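Alpha-L-arabinosidase (Xanthomonas axonopodis pv. citri, PDB 6D25) probably cleaves alpha-L-arabinofuranosyl side groups from arabinoxylans as a family GH51 glycoside hydrolase, coping also with internally di-substituted xylose units. Local coordinates at residues M265-I270 / T295-E300. Sequence-based numbering, arbitrary orientation.
Sequences MHYYTI and TLVMDE
Met-265, Tyr-267 and Thr-269, alternate residues of a parallel strand, turn toward a helix that runs back past them nearly antiparallel, the axes of 265-269 and 295-300 approaching to 8.2 Å at 153°. At the C-terminal end of the strand, where the backbones lie closest, Thr-269 OG1 and Thr-295 OG1 share a hydrogen bond of 2.7 Å, and Thr-269 CG2 rests on Thr-295 CB at 3.7 Å. Asn-355 ND2 of helix 346-361 also bonds Thr-295 OG1, which ties this hydroxyl to two partners. Two residues earlier in the strand, Tyr-267 has its CG anti to the backbone N (chi1 177°), which sends the ring out to the helix. Its OH reaches Val-297 CB at 3.6 Å, the two side chains crossing at about a right angle, and hydrogen-bonds the carbonyl oxygen of Arg-294, one residue before the segment. Met-298 bends at chi2 and chi3, bringing CE to the ring edge and 4.0 Å from Tyr-267 CB. Nearer the strand's start, the bent thioether of Met-265 turns its CE to Met-298 SD, 3.9 Å away, an apolar contact between the two thioether ends. This is the strand-to-helix layer of an eight-stranded beta/alpha barrel: strand 262-269, whose His-266 and Tyr-268 point away from the helix, is followed by helix 285-312, which packs on its outside, while strand 319-325 pairs alongside and lends Val-322 to both methionines, and helix 346-361 flanks Thr-295 and Met-298.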
ATOM      1  N   MET A 265      20.061   7.209  -9.412  1.00 19.99           N
ATOM      2  CA  MET A 265      20.087   6.653 -10.748  1.00 20.88           C
ATOM      3  C   MET A 265      21.055   5.464 -10.753  1.00 19.83           C
ATOM      4  O   MET A 265      21.958   5.418  -9.951  1.00 19.38           O
ATOM      5  CB  MET A 265      20.505   7.686 -11.790  1.00 22.75           C
ATOM      6  CG  MET A 265      21.897   8.201 -11.683  1.00 23.99           C
ATOM      7  SD  MET A 265      22.393   9.090 -13.255  1.00 29.54           S
ATOM      8  CE  MET A 265      22.827   7.698 -14.295  1.00 28.50           C
ATOM      9  N   HIS A 266      20.812   4.522 -11.640  1.00 19.95           N
ATOM     10  CA  HIS A 266      21.568   3.270 -11.717  1.00 20.45           C
ATOM     11  C   HIS A 266      22.004   3.078 -13.170  1.00 18.30           C
ATOM     12  O   HIS A 266      21.151   3.198 -14.061  1.00 16.36           O
ATOM     13  CB  HIS A 266      20.723   2.058 -11.302  1.00 22.79           C
ATOM     14  CG  HIS A 266      20.285   2.097  -9.880  1.00 26.61           C
ATOM     15  ND1 HIS A 266      19.377   1.231  -9.355  1.00 31.04           N
ATOM     16  CD2 HIS A 266      20.705   2.829  -8.835  1.00 31.11           C
ATOM     17  CE1 HIS A 266      19.224   1.451  -8.073  1.00 31.19           C
ATOM     18  NE2 HIS A 266      20.015   2.429  -7.727  1.00 30.79           N
ATOM     19  N   TYR A 267      23.305   2.772 -13.380  1.00 17.24           N
ATOM     20  CA  TYR A 267      23.769   2.375 -14.704  1.00 17.07           C
ATOM     21  C   TYR A 267      24.976   1.447 -14.578  1.00 16.79           C
ATOM     22  O   TYR A 267      26.045   1.867 -14.126  1.00 16.59           O
ATOM     23  CB  TYR A 267      24.178   3.583 -15.550  1.00 17.68           C
ATOM     24  CG  TYR A 267      24.730   3.198 -16.905  1.00 17.71           C
ATOM     25  CD1 TYR A 267      23.926   2.559 -17.836  1.00 17.58           C
ATOM     26  CD2 TYR A 267      26.061   3.415 -17.236  1.00 17.47           C
ATOM     27  CE1 TYR A 267      24.413   2.135 -19.057  1.00 18.07           C
ATOM     28  CE2 TYR A 267      26.565   2.994 -18.453  1.00 17.73           C
ATOM     29  CZ  TYR A 267      25.748   2.359 -19.375  1.00 18.40           C
ATOM     30  OH  TYR A 267      26.271   1.928 -20.578  1.00 19.02           O
ATOM     31  N   TYR A 268      24.796   0.207 -15.011  1.00 16.71           N
ATOM     32  CA  TYR A 268      25.850  -0.785 -15.073  1.00 16.74           C
ATOM     33  C   TYR A 268      26.470  -0.805 -16.461  1.00 17.17           C
ATOM     34  O   TYR A 268      25.804  -0.627 -17.486  1.00 16.53           O
ATOM     35  CB  TYR A 268      25.309  -2.180 -14.768  1.00 17.05           C
ATOM     36  CG  TYR A 268      24.948  -2.377 -13.326  1.00 17.08           C
ATOM     37  CD1 TYR A 268      25.926  -2.646 -12.387  1.00 16.88           C
ATOM     38  CD2 TYR A 268      23.645  -2.244 -12.886  1.00 17.61           C
ATOM     39  CE1 TYR A 268      25.609  -2.805 -11.047  1.00 17.11           C
ATOM     40  CE2 TYR A 268      23.328  -2.375 -11.539  1.00 17.30           C
ATOM     41  CZ  TYR A 268      24.309  -2.673 -10.613  1.00 17.40           C
ATOM     42  OH  TYR A 268      24.005  -2.807  -9.274  1.00 17.72           O
ATOM     43  N   THR A 269      27.771  -1.090 -16.449  1.00 17.46           N
ATOM     44  CA  THR A 269      28.532  -1.270 -17.651  1.00 17.73           C
ATOM     45  C   THR A 269      28.529  -2.770 -17.975  1.00 17.92           C
ATOM     46  O   THR A 269      29.183  -3.558 -17.268  1.00 17.65           O
ATOM     47  CB  THR A 269      29.946  -0.704 -17.461  1.00 17.53           C
ATOM     48  OG1 THR A 269      29.862   0.704 -17.194  1.00 16.76           O
ATOM     49  CG2 THR A 269      30.838  -0.949 -18.651  1.00 18.06           C
ATOM     50  N   ILE A 270      27.781  -3.153 -19.011  1.00 19.00           N
ATOM     51  CA  ILE A 270      27.556  -4.565 -19.265  1.00 19.58           C
ATOM     52  C   ILE A 270      27.950  -4.849 -20.716  1.00 21.23           C
ATOM     53  O   ILE A 270      27.107  -4.795 -21.618  1.00 20.79           O
ATOM     54  CB  ILE A 270      26.096  -4.981 -18.978  1.00 20.08           C
ATOM     55  CG1 ILE A 270      25.614  -4.475 -17.625  1.00 19.94           C
ATOM     56  CG2 ILE A 270      25.934  -6.483 -19.124  1.00 20.33           C
ATOM     57  CD1 ILE A 270      24.214  -4.935 -17.251  1.00 20.89           C
ATOM     58  N   THR A 295      30.918   2.200 -20.799  1.00 17.92           N
ATOM     59  CA  THR A 295      30.995   2.884 -19.499  1.00 17.76           C
ATOM     60  C   THR A 295      30.844   4.403 -19.709  1.00 17.15           C
ATOM     61  O   THR A 295      30.285   5.100 -18.875  1.00 16.36           O
ATOM     62  CB  THR A 295      32.240   2.480 -18.702  1.00 17.68           C
ATOM     63  OG1 THR A 295      31.915   2.501 -17.304  1.00 17.51           O
ATOM     64  CG2 THR A 295      33.402   3.415 -18.927  1.00 18.35           C
ATOM     65  N   LEU A 296      31.329   4.896 -20.848  1.00 17.98           N
ATOM     66  CA  LEU A 296      31.329   6.332 -21.113  1.00 18.87           C
ATOM     67  C   LEU A 296      29.907   6.893 -21.326  1.00 18.47           C
ATOM     68  O   LEU A 296      29.703   8.112 -21.232  1.00 18.67           O
ATOM     69  CB  LEU A 296      32.214   6.618 -22.328  1.00 19.66           C
ATOM     70  CG  LEU A 296      33.720   6.600 -22.027  1.00 19.92           C
ATOM     71  CD1 LEU A 296      34.509   6.642 -23.329  1.00 20.57           C
ATOM     72  CD2 LEU A 296      34.106   7.776 -21.186  1.00 19.85           C
ATOM     73  N   VAL A 297      28.960   6.020 -21.555  1.00 18.18           N
ATOM     74  CA  VAL A 297      27.569   6.420 -21.723  1.00 19.01           C
ATOM     75  C   VAL A 297      27.067   7.135 -20.432  1.00 18.32           C
ATOM     76  O   VAL A 297      26.155   7.968 -20.481  1.00 17.79           O
ATOM     77  CB  VAL A 297      26.713   5.193 -22.092  1.00 19.71           C
ATOM     78  CG1 VAL A 297      25.221   5.497 -22.044  1.00 20.53           C
ATOM     79  CG2 VAL A 297      27.073   4.615 -23.448  1.00 20.21           C
ATOM     80  N   MET A 298      27.684   6.830 -19.295  1.00 17.69           N
ATOM     81  CA  MET A 298      27.370   7.531 -18.028  1.00 17.88           C
ATOM     82  C   MET A 298      27.306   9.056 -18.222  1.00 18.08           C
ATOM     83  O   MET A 298      26.458   9.714 -17.615  1.00 16.67           O
ATOM     84  CB  MET A 298      28.399   7.182 -16.956  1.00 17.80           C
ATOM     85  CG  MET A 298      28.149   7.832 -15.608  1.00 18.66           C
ATOM     86  SD  MET A 298      26.695   7.228 -14.745  1.00 18.25           S
ATOM     87  CE  MET A 298      27.272   5.672 -14.075  1.00 18.08           C
ATOM     88  N   ASP A 299      28.198   9.631 -19.043  1.00 18.73           N
ATOM     89  CA  ASP A 299      28.211  11.069 -19.195  1.00 20.05           C
ATOM     90  C   ASP A 299      26.906  11.568 -19.847  1.00 20.04           C
ATOM     91  O   ASP A 299      26.322  12.538 -19.390  1.00 19.88           O
ATOM     92  CB  ASP A 299      29.415  11.566 -19.993  1.00 22.62           C
ATOM     93  CG  ASP A 299      29.463  13.089 -19.993  1.00 25.34           C
ATOM     94  OD1 ASP A 299      29.666  13.680 -18.951  1.00 27.44           O
ATOM     95  OD2 ASP A 299      29.208  13.664 -21.021  1.00 31.19           O
ATOM     96  N   GLU A 300      26.455  10.896 -20.913  1.00 19.89           N
ATOM     97  CA  GLU A 300      25.208  11.252 -21.588  1.00 20.67           C
ATOM     98  C   GLU A 300      24.017  11.105 -20.628  1.00 19.58           C
ATOM     99  O   GLU A 300      23.140  11.968 -20.582  1.00 19.12           O
ATOM    100  CB  GLU A 300      25.020  10.367 -22.827  1.00 22.99           C
ATOM    101  CG  GLU A 300      23.694  10.568 -23.508  1.00 26.83           C
ATOM    102  CD  GLU A 300      23.416   9.630 -24.676  1.00 30.66           C
ATOM    103  OE1 GLU A 300      24.362   8.919 -25.125  1.00 31.64           O
ATOM    104  OE2 GLU A 300      22.241   9.637 -25.125  1.00 33.10           O
TER